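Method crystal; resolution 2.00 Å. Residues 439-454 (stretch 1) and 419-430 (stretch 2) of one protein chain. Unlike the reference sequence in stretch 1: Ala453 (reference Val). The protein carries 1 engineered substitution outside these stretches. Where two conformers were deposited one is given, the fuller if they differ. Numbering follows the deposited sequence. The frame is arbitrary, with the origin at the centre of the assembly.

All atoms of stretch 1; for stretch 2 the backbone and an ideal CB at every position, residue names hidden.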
# COMPACT_ATOMS: atom_id res chain seq x y z
N ARG A 439 -19.98 -2.15 -9.99
CA ARG A 439 -20.79 -1.19 -10.77
C ARG A 439 -21.83 -0.48 -9.93
O ARG A 439 -22.73 0.18 -10.46
CB ARG A 439 -21.49 -1.86 -11.96
CG ARG A 439 -20.56 -2.68 -12.85
CD ARG A 439 -20.92 -2.43 -14.34
NE ARG A 439 -19.77 -2.69 -15.18
CZ ARG A 439 -19.54 -2.11 -16.34
NH1 ARG A 439 -20.40 -1.22 -16.83
NH2 ARG A 439 -18.46 -2.42 -17.01
N TRP A 440 -21.73 -0.61 -8.61
CA TRP A 440 -22.70 0.04 -7.73
C TRP A 440 -22.41 1.53 -7.61
O TRP A 440 -21.25 1.95 -7.59
CB TRP A 440 -22.67 -0.60 -6.34
CG TRP A 440 -23.58 0.07 -5.34
CD1 TRP A 440 -24.95 -0.06 -5.24
CD2 TRP A 440 -23.19 0.95 -4.28
NE1 TRP A 440 -25.42 0.72 -4.19
CE2 TRP A 440 -24.36 1.33 -3.59
CE3 TRP A 440 -21.96 1.46 -3.85
CZ2 TRP A 440 -24.33 2.19 -2.50
CZ3 TRP A 440 -21.94 2.33 -2.76
CH2 TRP A 440 -23.12 2.69 -2.11
N THR A 441 -23.48 2.32 -7.53
CA THR A 441 -23.36 3.76 -7.31
C THR A 441 -24.55 4.24 -6.49
O THR A 441 -25.63 3.65 -6.55
CB THR A 441 -23.35 4.57 -8.64
OG1 THR A 441 -24.68 4.69 -9.15
CG2 THR A 441 -22.46 3.91 -9.68
N ASP A 442 -24.35 5.31 -5.74
CA ASP A 442 -25.43 5.92 -4.97
C ASP A 442 -25.16 7.42 -4.87
O ASP A 442 -24.05 7.83 -4.53
CB ASP A 442 -25.54 5.29 -3.59
CG ASP A 442 -26.54 6.00 -2.73
OD1 ASP A 442 -27.75 5.72 -2.87
OD2 ASP A 442 -26.13 6.86 -1.92
N GLU A 443 -26.17 8.22 -5.17
CA GLU A 443 -25.99 9.66 -5.31
C GLU A 443 -25.46 10.27 -4.04
O GLU A 443 -24.52 11.04 -4.08
CB GLU A 443 -27.29 10.34 -5.73
CG GLU A 443 -27.18 11.85 -5.85
CD GLU A 443 -28.40 12.47 -6.49
OE1 GLU A 443 -29.42 11.75 -6.63
OE2 GLU A 443 -28.34 13.66 -6.86
N LYS A 444 -26.06 9.91 -2.91
CA LYS A 444 -25.66 10.44 -1.62
C LYS A 444 -24.27 9.98 -1.23
O LYS A 444 -23.46 10.76 -0.74
CB LYS A 444 -26.65 10.05 -0.51
CG LYS A 444 -26.25 10.57 0.87
CD LYS A 444 -26.13 12.11 0.90
CE LYS A 444 -25.97 12.61 2.34
NZ LYS A 444 -25.88 14.10 2.46
N PHE A 445 -24.02 8.69 -1.43
CA PHE A 445 -22.73 8.07 -1.15
C PHE A 445 -21.64 8.82 -1.93
O PHE A 445 -20.61 9.19 -1.38
CB PHE A 445 -22.76 6.57 -1.50
CG PHE A 445 -21.42 5.90 -1.44
CD1 PHE A 445 -21.01 5.24 -0.29
CD2 PHE A 445 -20.56 5.94 -2.52
CE1 PHE A 445 -19.77 4.64 -0.21
CE2 PHE A 445 -19.32 5.34 -2.46
CZ PHE A 445 -18.93 4.68 -1.30
N GLU A 446 -21.89 9.05 -3.22
CA GLU A 446 -20.88 9.71 -4.06
C GLU A 446 -20.61 11.15 -3.58
O GLU A 446 -19.47 11.63 -3.68
CB GLU A 446 -21.32 9.72 -5.54
CG GLU A 446 -20.25 10.20 -6.53
CD GLU A 446 -19.31 9.08 -6.97
OE1 GLU A 446 -19.78 7.95 -7.21
OE2 GLU A 446 -18.10 9.34 -7.08
N ALA A 447 -21.64 11.83 -3.09
CA ALA A 447 -21.49 13.19 -2.58
C ALA A 447 -20.66 13.22 -1.30
O ALA A 447 -19.83 14.11 -1.11
CB ALA A 447 -22.86 13.86 -2.36
N LEU A 448 -20.89 12.24 -0.42
CA LEU A 448 -20.08 12.13 0.79
C LEU A 448 -18.60 11.88 0.46
O LEU A 448 -17.72 12.44 1.12
CB LEU A 448 -20.60 11.02 1.72
CG LEU A 448 -21.97 11.26 2.33
CD1 LEU A 448 -22.46 10.01 3.03
CD2 LEU A 448 -21.91 12.43 3.31
N LEU A 449 -18.32 11.07 -0.55
CA LEU A 449 -16.91 10.81 -0.90
C LEU A 449 -16.25 12.09 -1.39
O LEU A 449 -15.12 12.40 -1.03
CB LEU A 449 -16.75 9.72 -1.98
CG LEU A 449 -17.15 8.29 -1.66
CD1 LEU A 449 -16.55 7.33 -2.69
CD2 LEU A 449 -16.68 7.92 -0.25
N ALA A 450 -16.97 12.84 -2.22
CA ALA A 450 -16.41 14.07 -2.75
C ALA A 450 -16.17 15.11 -1.64
O ALA A 450 -15.11 15.72 -1.54
CB ALA A 450 -17.31 14.62 -3.87
N SER A 451 -17.17 15.30 -0.78
CA SER A 451 -17.03 16.21 0.36
C SER A 451 -15.87 15.81 1.25
O SER A 451 -15.08 16.65 1.66
CB SER A 451 -18.32 16.25 1.18
OG SER A 451 -19.36 16.88 0.45
N ALA A 452 -15.77 14.52 1.55
CA ALA A 452 -14.75 14.02 2.46
C ALA A 452 -13.34 14.17 1.89
O ALA A 452 -12.41 14.47 2.62
CB ALA A 452 -15.02 12.57 2.84
N ALA A 453 -13.19 13.94 0.59
CA ALA A 453 -11.91 14.14 -0.09
C ALA A 453 -11.45 15.58 -0.18
O ALA A 453 -10.30 15.86 -0.51
CB ALA A 453 -11.97 13.55 -1.48
N GLN A 454 -12.38 16.50 0.05
CA GLN A 454 -12.13 17.93 -0.14
C GLN A 454 -12.22 18.74 1.15
O GLN A 454 -12.16 19.97 1.13
CB GLN A 454 -13.05 18.49 -1.25
CG GLN A 454 -12.57 17.93 -2.61
CD GLN A 454 -13.65 17.75 -3.66
OE1 GLN A 454 -13.93 16.62 -4.10
NE2 GLN A 454 -14.23 18.85 -4.11
N UNK A 419 -8.97 6.45 3.74
CA UNK A 419 -10.28 5.88 3.39
C UNK A 419 -10.72 6.22 1.97
O UNK A 419 -11.37 5.40 1.33
CB UNK A 419 -11.34 6.37 4.38
N UNK A 420 -10.35 7.40 1.48
CA UNK A 420 -10.64 7.79 0.09
C UNK A 420 -10.04 6.80 -0.90
O UNK A 420 -10.61 6.54 -1.95
CB UNK A 420 -10.10 9.19 -0.19
N UNK A 421 -8.88 6.25 -0.57
CA UNK A 421 -8.15 5.36 -1.47
C UNK A 421 -8.59 3.90 -1.32
O UNK A 421 -7.97 3.01 -1.88
CB UNK A 421 -6.65 5.48 -1.21
N UNK A 422 -9.65 3.67 -0.54
CA UNK A 422 -10.40 2.42 -0.58
C UNK A 422 -11.72 2.69 -1.30
O UNK A 422 -12.03 2.08 -2.31
CB UNK A 422 -10.64 1.86 0.83
N UNK A 423 -12.50 3.62 -0.76
CA UNK A 423 -13.89 3.82 -1.18
C UNK A 423 -14.09 4.43 -2.57
O UNK A 423 -15.01 4.06 -3.29
CB UNK A 423 -14.59 4.72 -0.15
N UNK A 424 -13.24 5.36 -2.95
CA UNK A 424 -13.38 5.95 -4.28
C UNK A 424 -12.99 4.95 -5.40
O UNK A 424 -13.74 4.79 -6.36
CB UNK A 424 -12.52 7.21 -4.38
N UNK A 425 -11.83 4.29 -5.29
CA UNK A 425 -11.52 3.31 -6.33
C UNK A 425 -12.57 2.20 -6.46
O UNK A 425 -12.89 1.79 -7.58
CB UNK A 425 -10.15 2.68 -6.05
N UNK A 426 -13.08 1.72 -5.33
CA UNK A 426 -14.01 0.59 -5.32
C UNK A 426 -15.45 0.94 -5.68
O UNK A 426 -16.18 0.11 -6.22
CB UNK A 426 -13.99 -0.06 -3.93
N UNK A 427 -15.88 2.15 -5.37
CA UNK A 427 -17.32 2.44 -5.39
C UNK A 427 -17.73 3.74 -6.10
O UNK A 427 -18.91 4.10 -6.11
CB UNK A 427 -17.83 2.49 -3.95
N UNK A 428 -16.78 4.47 -6.67
CA UNK A 428 -17.17 5.70 -7.38
C UNK A 428 -17.77 5.39 -8.74
O UNK A 428 -17.32 4.48 -9.45
CB UNK A 428 -15.96 6.63 -7.55
N UNK A 429 -18.78 6.16 -9.12
CA UNK A 429 -19.34 6.05 -10.46
C UNK A 429 -18.24 6.25 -11.49
O UNK A 429 -18.27 5.67 -12.56
CB UNK A 429 -20.47 7.07 -10.67
N UNK A 430 -17.27 7.08 -11.16
CA UNK A 430 -16.26 7.45 -12.14
C UNK A 430 -15.34 6.29 -12.51
O UNK A 430 -14.64 6.35 -13.53
CB UNK A 430 -15.43 8.62 -11.61

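Position 419 has nothing of stretch 1 within 5.5 Å of its ideal CB. Its phi of -55° and a carbonyl that accepts from the amides of 422 and 423 would suit many residues, proline included; it is Pro419.

At 420 the CA-to-CB bond runs sideways, with the ideal CB 4.9 Å from Ala453 CB. A small or polar side chain able to reach along the helix end would fit. The residue is Asp420, whose OD1 lies 3.6 Å from Ala453 CB and accepts from a water, 2.7 Å from its oxygen; the same water donates to Leu449 O at 2.8 Å, so the carboxylate is linked to the backbone of the opposing helix.

Positions 421 and 422 are out of reach of stretch 1, which sets no preference; they are Asn421 and Phe422.

Position 423 points toward stretch 1, its ideal CB 3.8 Å from Leu449 CD2 and 4.5 Å from Phe445 CZ. With only carbon nearby, an aliphatic residue such as leucine, isoleucine, valine or methionine is expected. Leu423 packs its CB 3.8 Å from Leu449 CD2.

At 424 the bond is sideways and the ideal CB is 4.4 Å from Leu449 CD1, so an apolar chain of almost any size could lie alongside. Phe424 places CD1 4.3 Å from Leu449 CD1, and its CE1 is 3.9 Å from Glu446 OE2.

Position 425 points away. Its amide has no bond to the preceding turn, and phi is -59°, so proline is admissible; Pro425 occupies the kink. Position 426, out of reach, is Leu426.

Position 427 points toward stretch 1, its ideal CB 3.5 Å from Phe445 CE2 and 4.3 Å from Trp440 CE3. These aromatic neighbours favour an apolar residue, but a bulky one must turn aside. Phe427 does so: its CB packs 3.6 Å from Phe445 CE2, while chi1 of -56° (m) leads the ring's end away.

At 428 the ideal CB is 3.5 Å from Glu446 OE2, an acceptor that calls for a short donor: serine, threonine or perhaps cysteine. Ser428 OG donates to Glu446 OE2 at 2.6 Å and accepts from the amide of 430.

Position 429 has its ideal CB 3.6 Å from Glu446 OE1 and 3.9 Å from Thr441 CG2. Its backbone N already donates to Glu446 OE1 (2.8 Å, 175°), so the side chain need not bind the carboxylate, and many polar residues would suit. Gln429 extends past Thr441, with OE1 3.8 Å from Thr441 OG1.

Position 430, 5.3 Å from Glu446 OE2 at its ideal CB, is little constrained; it is Ala430.

Stretch 2 419-430: PDNFLFPLFSQA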
# COMPACT_ATOMS: atom_id res chain seq x y z
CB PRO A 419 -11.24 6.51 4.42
CG PRO A 419 -10.48 7.70 4.99
CD PRO A 419 -9.03 7.28 4.95
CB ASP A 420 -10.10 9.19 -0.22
CG ASP A 420 -10.25 9.55 -1.70
OD1 ASP A 420 -11.33 10.03 -2.10
OD2 ASP A 420 -9.30 9.34 -2.48
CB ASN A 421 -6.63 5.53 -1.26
CG ASN A 421 -5.80 4.68 -2.19
OD1 ASN A 421 -5.01 3.85 -1.75
ND2 ASN A 421 -5.95 4.90 -3.50
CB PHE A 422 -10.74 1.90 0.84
CG PHE A 422 -9.60 1.28 1.59
CD1 PHE A 422 -9.39 -0.09 1.56
CD2 PHE A 422 -8.76 2.06 2.36
CE1 PHE A 422 -8.33 -0.69 2.26
CE2 PHE A 422 -7.68 1.47 3.07
CZ PHE A 422 -7.48 0.10 3.02
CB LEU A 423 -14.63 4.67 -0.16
CG LEU A 423 -14.65 4.11 1.27
CD1 LEU A 423 -15.29 5.14 2.16
CD2 LEU A 423 -15.41 2.81 1.37
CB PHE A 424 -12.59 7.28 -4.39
CG PHE A 424 -12.88 8.05 -5.65
CD1 PHE A 424 -13.95 8.94 -5.70
CD2 PHE A 424 -12.10 7.88 -6.76
CE1 PHE A 424 -14.23 9.66 -6.87
CE2 PHE A 424 -12.36 8.59 -7.93
CZ PHE A 424 -13.43 9.48 -7.99
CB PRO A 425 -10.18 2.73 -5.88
CG PRO A 425 -9.53 3.85 -5.14
CD PRO A 425 -10.68 4.55 -4.41
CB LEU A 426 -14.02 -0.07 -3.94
CG LEU A 426 -12.73 -0.81 -3.60
CD1 LEU A 426 -12.76 -1.40 -2.20
CD2 LEU A 426 -12.49 -1.89 -4.64
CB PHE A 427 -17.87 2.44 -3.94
CG PHE A 427 -17.60 1.17 -3.17
CD1 PHE A 427 -17.93 -0.08 -3.68
CD2 PHE A 427 -17.00 1.23 -1.91
CE1 PHE A 427 -17.69 -1.24 -2.96
CE2 PHE A 427 -16.73 0.07 -1.18
CZ PHE A 427 -17.07 -1.17 -1.71
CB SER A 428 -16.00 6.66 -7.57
OG SER A 428 -16.41 7.80 -8.32
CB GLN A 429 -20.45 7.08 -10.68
CG GLN A 429 -21.25 6.82 -11.93
CD GLN A 429 -22.65 7.39 -11.86
OE1 GLN A 429 -23.63 6.71 -12.17
NE2 GLN A 429 -22.75 8.65 -11.45
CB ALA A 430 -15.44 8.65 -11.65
O HOH W 1 -13.38 10.35 -0.36
O HOH W 2 -21.10 5.83 -5.90
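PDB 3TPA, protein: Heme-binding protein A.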